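Local coordinates for protein sugar isomerase (Sinorhizobium meliloti, PDB 3QC0) that binds zinc within a TIM barrel of the xylose isomerase-like family and probably interconverts sugar isomers, at residues I191-I205 against R235-E248. Numbering follows the deposited sequence.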
loop_
_atom_site.group_PDB
_atom_site.type_symbol
_atom_site.label_atom_id
_atom_site.label_comp_id
_atom_site.label_asym_id
_atom_site.label_seq_id
_atom_site.Cartn_x
_atom_site.Cartn_y
_atom_site.Cartn_z
ATOM N N ILE A 191 2.684 -16.961 -2.409
ATOM C CA ILE A 191 3.214 -17.832 -1.343
ATOM C C ILE A 191 3.528 -19.214 -1.914
ATOM O O ILE A 191 4.596 -19.785 -1.630
ATOM C CB ILE A 191 2.270 -17.938 -0.162
ATOM C CG1 ILE A 191 2.197 -16.603 0.592
ATOM C CG2 ILE A 191 2.720 -19.014 0.851
ATOM C CD1 ILE A 191 1.121 -16.558 1.708
ATOM N N ALA A 192 2.610 -19.768 -2.694
ATOM C CA ALA A 192 2.822 -21.082 -3.326
ATOM C C ALA A 192 4.034 -21.045 -4.229
ATOM O O ALA A 192 4.860 -21.963 -4.208
ATOM C CB ALA A 192 1.575 -21.512 -4.087
ATOM N N ARG A 193 4.181 -19.972 -5.004
ATOM C CA ARG A 193 5.339 -19.746 -5.872
ATOM C C ARG A 193 6.649 -19.698 -5.081
ATOM O O ARG A 193 7.634 -20.368 -5.464
ATOM C CB ARG A 193 5.180 -18.458 -6.672
ATOM C CG ARG A 193 6.313 -18.152 -7.625
ATOM C CD ARG A 193 6.076 -16.827 -8.286
ATOM N NE ARG A 193 7.227 -16.354 -8.989
ATOM C CZ ARG A 193 7.577 -15.092 -9.182
ATOM N NH1 ARG A 193 6.801 -14.100 -8.748
ATOM N NH2 ARG A 193 8.677 -14.828 -9.866
ATOM N N ALA A 194 6.655 -18.965 -3.967
ATOM C CA ALA A 194 7.816 -18.863 -3.087
ATOM C C ALA A 194 8.242 -20.255 -2.612
ATOM O O ALA A 194 9.449 -20.550 -2.513
ATOM C CB ALA A 194 7.519 -17.975 -1.880
ATOM N N GLY A 195 7.252 -21.075 -2.278
ATOM C CA GLY A 195 7.521 -22.428 -1.792
ATOM C C GLY A 195 8.159 -23.262 -2.882
ATOM O O GLY A 195 9.123 -24.022 -2.618
ATOM N N LYS A 196 7.639 -23.180 -4.101
ATOM C CA LYS A 196 8.231 -23.925 -5.235
ATOM C C LYS A 196 9.675 -23.516 -5.535
ATOM O O LYS A 196 10.509 -24.334 -5.951
ATOM C CB LYS A 196 7.424 -23.757 -6.526
ATOM C CG LYS A 196 6.008 -24.337 -6.483
ATOM C CD LYS A 196 5.286 -23.939 -7.786
ATOM C CE LYS A 196 3.800 -24.185 -7.769
ATOM N NZ LYS A 196 3.256 -23.928 -9.154
HETATM N N MSE A 197 9.968 -22.245 -5.346
HETATM C CA MSE A 197 11.314 -21.702 -5.452
HETATM C C MSE A 197 12.214 -22.018 -4.246
HETATM O O MSE A 197 13.381 -21.640 -4.245
HETATM C CB MSE A 197 11.230 -20.164 -5.618
HETATM C CG MSE A 197 10.631 -19.787 -6.992
HETATM SE SE MSE A 197 10.283 -17.938 -7.239
HETATM C CE MSE A 197 12.079 -17.385 -6.709
ATOM N N LYS A 198 11.663 -22.611 -3.197
ATOM C CA LYS A 198 12.396 -22.833 -1.928
ATOM C C LYS A 198 12.968 -21.513 -1.392
ATOM O O LYS A 198 14.075 -21.466 -0.856
ATOM C CB LYS A 198 13.462 -23.963 -2.087
ATOM C CG LYS A 198 12.783 -25.264 -2.433
ATOM C CD LYS A 198 13.607 -26.501 -1.986
ATOM C CE LYS A 198 14.827 -26.694 -2.801
ATOM N NZ LYS A 198 15.416 -28.123 -2.556
ATOM N N ALA A 199 12.188 -20.433 -1.557
ATOM C CA ALA A 199 12.690 -19.084 -1.293
ATOM C C ALA A 199 12.262 -18.520 0.061
ATOM O O ALA A 199 12.699 -17.440 0.383
ATOM C CB ALA A 199 12.222 -18.106 -2.438
ATOM N N ILE A 200 11.382 -19.193 0.815
ATOM C CA ILE A 200 10.841 -18.596 2.061
ATOM C C ILE A 200 11.887 -18.730 3.159
ATOM O O ILE A 200 12.308 -19.839 3.517
ATOM C CB ILE A 200 9.470 -19.161 2.508
ATOM C CG1 ILE A 200 8.446 -19.091 1.350
ATOM C CG2 ILE A 200 9.004 -18.422 3.821
ATOM C CD1 ILE A 200 7.119 -19.804 1.684
ATOM N N LEU A 201 12.355 -17.601 3.658
ATOM C CA LEU A 201 13.368 -17.574 4.717
ATOM C C LEU A 201 12.867 -17.112 6.073
ATOM O O LEU A 201 13.504 -17.389 7.080
ATOM C CB LEU A 201 14.531 -16.674 4.306
ATOM C CG LEU A 201 15.390 -17.141 3.141
ATOM C CD1 LEU A 201 16.374 -16.107 2.583
ATOM C CD2 LEU A 201 16.203 -18.397 3.594
ATOM N N ALA A 202 11.759 -16.373 6.114
ATOM C CA ALA A 202 11.256 -15.859 7.370
ATOM C C ALA A 202 9.793 -15.540 7.218
ATOM O O ALA A 202 9.328 -15.277 6.094
ATOM C CB ALA A 202 12.036 -14.603 7.820
ATOM N N HIS A 203 9.116 -15.526 8.357
ATOM C CA HIS A 203 7.684 -15.213 8.465
ATOM C C HIS A 203 7.503 -14.314 9.657
ATOM O O HIS A 203 7.776 -14.737 10.802
ATOM C CB HIS A 203 6.896 -16.515 8.626
ATOM C CG HIS A 203 5.427 -16.334 8.814
ATOM N ND1 HIS A 203 4.617 -17.332 9.302
ATOM C CD2 HIS A 203 4.606 -15.273 8.553
ATOM C CE1 HIS A 203 3.364 -16.907 9.321
ATOM N NE2 HIS A 203 3.335 -15.650 8.921
ATOM N N HIS A 204 7.117 -13.060 9.408
ATOM C CA HIS A 204 6.922 -12.091 10.469
ATOM C C HIS A 204 5.438 -11.904 10.712
ATOM O O HIS A 204 4.644 -11.774 9.748
ATOM C CB HIS A 204 7.540 -10.720 10.166
ATOM C CG HIS A 204 8.965 -10.765 9.741
ATOM N ND1 HIS A 204 9.630 -9.671 9.233
ATOM C CD2 HIS A 204 9.865 -11.782 9.770
ATOM C CE1 HIS A 204 10.883 -10.026 8.956
ATOM N NE2 HIS A 204 11.049 -11.295 9.290
ATOM N N ILE A 205 5.083 -11.832 11.993
ATOM C CA ILE A 205 3.697 -11.698 12.416
ATOM C C ILE A 205 3.445 -10.483 13.303
ATOM O O ILE A 205 4.336 -9.979 13.963
ATOM C CB ILE A 205 3.167 -12.976 13.099
ATOM C CG1 ILE A 205 4.032 -13.342 14.307
ATOM C CG2 ILE A 205 3.070 -14.118 12.073
ATOM C CD1 ILE A 205 3.373 -14.481 15.184
ATOM N N ARG A 235 -0.897 -21.464 4.572
ATOM C CA ARG A 235 -0.337 -21.413 3.239
ATOM C C ARG A 235 1.195 -21.440 3.234
ATOM O O ARG A 235 1.801 -22.077 2.380
ATOM C CB ARG A 235 -0.843 -20.162 2.503
ATOM C CG ARG A 235 -2.338 -20.253 2.161
ATOM C CD ARG A 235 -2.767 -19.020 1.458
ATOM N NE ARG A 235 -4.193 -19.056 1.117
ATOM C CZ ARG A 235 -4.730 -19.799 0.161
ATOM N NH1 ARG A 235 -3.980 -20.630 -0.587
ATOM N NH2 ARG A 235 -6.058 -19.713 -0.047
ATOM N N ILE A 236 1.826 -20.755 4.186
ATOM C CA ILE A 236 3.291 -20.788 4.300
ATOM C C ILE A 236 3.817 -22.216 4.629
ATOM O O ILE A 236 4.784 -22.704 3.998
ATOM C CB ILE A 236 3.777 -19.708 5.301
ATOM C CG1 ILE A 236 3.625 -18.296 4.677
ATOM C CG2 ILE A 236 5.218 -19.954 5.691
ATOM C CD1 ILE A 236 3.895 -17.150 5.681
ATOM N N GLU A 237 3.133 -22.878 5.542
ATOM C CA GLU A 237 3.454 -24.277 5.911
ATOM C C GLU A 237 3.226 -25.205 4.718
ATOM O O GLU A 237 4.059 -26.080 4.454
ATOM C CB GLU A 237 2.638 -24.693 7.118
ATOM C CG GLU A 237 3.138 -24.045 8.423
ATOM C CD GLU A 237 2.289 -24.358 9.618
ATOM O OE1 GLU A 237 1.286 -25.090 9.470
ATOM O OE2 GLU A 237 2.572 -23.850 10.721
ATOM N N ALA A 238 2.117 -25.018 3.989
ATOM C CA ALA A 238 1.851 -25.834 2.773
ATOM C C ALA A 238 2.889 -25.632 1.689
ATOM O O ALA A 238 3.220 -26.578 0.956
ATOM C CB ALA A 238 0.444 -25.595 2.233
ATOM N N ALA A 239 3.494 -24.442 1.668
ATOM C CA ALA A 239 4.550 -24.083 0.760
ATOM C C ALA A 239 5.912 -24.623 1.185
ATOM O O ALA A 239 6.885 -24.466 0.447
ATOM C CB ALA A 239 4.628 -22.531 0.624
ATOM N N GLY A 240 5.984 -25.205 2.383
ATOM C CA GLY A 240 7.196 -25.890 2.843
ATOM C C GLY A 240 8.056 -25.157 3.861
ATOM O O GLY A 240 9.150 -25.595 4.196
ATOM N N PHE A 241 7.596 -24.020 4.364
ATOM C CA PHE A 241 8.298 -23.322 5.421
ATOM C C PHE A 241 7.652 -23.577 6.796
ATOM O O PHE A 241 6.479 -23.247 7.039
ATOM C CB PHE A 241 8.340 -21.805 5.145
ATOM C CG PHE A 241 9.132 -21.044 6.155
ATOM C CD1 PHE A 241 10.512 -21.011 6.071
ATOM C CD2 PHE A 241 8.512 -20.393 7.209
ATOM C CE1 PHE A 241 11.268 -20.302 7.004
ATOM C CE2 PHE A 241 9.275 -19.681 8.174
ATOM C CZ PHE A 241 10.654 -19.659 8.051
ATOM N N HIS A 242 8.445 -24.139 7.706
ATOM C CA HIS A 242 7.999 -24.509 9.039
ATOM C C HIS A 242 8.801 -23.817 10.140
ATOM O O HIS A 242 8.720 -24.208 11.319
ATOM C CB HIS A 242 8.059 -26.045 9.179
ATOM C CG HIS A 242 7.198 -26.756 8.174
ATOM N ND1 HIS A 242 5.838 -26.926 8.340
ATOM C CD2 HIS A 242 7.500 -27.280 6.962
ATOM C CE1 HIS A 242 5.343 -27.534 7.274
ATOM N NE2 HIS A 242 6.332 -27.751 6.420
ATOM N N GLY A 243 9.550 -22.777 9.765
ATOM C CA GLY A 243 10.315 -21.979 10.722
ATOM C C GLY A 243 9.454 -21.176 11.676
ATOM O O GLY A 243 8.206 -21.066 11.508
ATOM N N ALA A 244 10.109 -20.558 12.647
ATOM C CA ALA A 244 9.419 -19.849 13.684
ATOM C C ALA A 244 8.726 -18.615 13.113
ATOM O O ALA A 244 9.163 -18.029 12.115
ATOM C CB ALA A 244 10.373 -19.431 14.784
ATOM N N GLN A 245 7.647 -18.238 13.774
ATOM C CA GLN A 245 6.942 -17.019 13.437
ATOM C C GLN A 245 7.533 -15.935 14.307
ATOM O O GLN A 245 7.592 -16.099 15.533
ATOM C CB GLN A 245 5.444 -17.178 13.701
ATOM C CG GLN A 245 4.815 -18.257 12.852
ATOM C CD GLN A 245 3.342 -18.467 13.177
ATOM O OE1 GLN A 245 2.558 -17.529 13.128
ATOM N NE2 GLN A 245 2.968 -19.687 13.510
ATOM N N GLU A 246 7.968 -14.845 13.671
ATOM C CA GLU A 246 8.700 -13.778 14.320
ATOM C C GLU A 246 7.794 -12.574 14.579
ATOM O O GLU A 246 7.305 -11.944 13.612
ATOM C CB GLU A 246 9.880 -13.400 13.415
ATOM C CG GLU A 246 10.736 -12.257 13.934
ATOM C CD GLU A 246 11.753 -11.828 12.924
ATOM O OE1 GLU A 246 12.496 -12.703 12.419
ATOM O OE2 GLU A 246 11.816 -10.622 12.624
ATOM N N VAL A 247 7.516 -12.288 15.840
ATOM C CA VAL A 247 6.672 -11.175 16.232
ATOM C C VAL A 247 7.383 -9.849 16.116
ATOM O O VAL A 247 8.351 -9.563 16.797
ATOM C CB VAL A 247 6.145 -11.308 17.641
ATOM C CG1 VAL A 247 5.302 -10.076 18.017
ATOM C CG2 VAL A 247 5.396 -12.660 17.776
ATOM N N GLU A 248 6.880 -9.022 15.212
ATOM C CA GLU A 248 7.487 -7.734 14.933
ATOM C C GLU A 248 6.402 -6.673 14.989
ATOM O O GLU A 248 5.605 -6.498 14.070
ATOM C CB GLU A 248 8.188 -7.737 13.567
ATOM C CG GLU A 248 8.900 -6.439 13.264
ATOM C CD GLU A 248 9.549 -6.438 11.922
ATOM O OE1 GLU A 248 9.038 -7.107 11.037
ATOM O OE2 GLU A 248 10.611 -5.802 11.780
HETATM O O HOH W 1 9.544 -24.483 0.057
HETATM O O HOH W 2 10.780 -16.442 10.548
HETATM O O HOH W 3 13.611 -12.449 9.946
#
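Phe241 packs against Ile200 and the strand residues that follow it. Phe241 CB lies 3.7 Å from Ile200 CG2; with CG anti to the backbone N (chi1 -176°), the ring reaches along strand 200-205. Ile200 CG2 sits over one face of the Phe241 ring, 3.9 Å from its centroid, while Gly243 N lies over the other. CD1 meets Ile200 O, CE1 nears Leu201 O, CZ reaches Ala202 CA and CE2 ends at His203 CB. Shortening Phe241 to an alanine is likely to open a gap between Ile200 and Gly243 and leave the Ile200 methyl without its ring face. On the side of the sheet facing helix 229-238, Ile236 CD1 stands over the centre of the His203 ring, a CH-pi contact of 3.4 Å to its centroid. Strand 200-205, helix 229-238 and strand 245-247 form the last beta-alpha-beta crossover of the eight-stranded TIM barrel, the strands pairing in parallel through hydrogen bonds from Glu246 N to His203 O (2.9 Å) and Ile205 N to Glu246 O. On the zinc side, His204 ND1 and Glu248 OE1 are 3.2 Å apart as fellow ligands, alongside Glu142 and Asp177. The Glu246 carboxylate, hydrogen-bonded to Thr62 and Asn10, stacks on the His204 ring, their planes 26° apart.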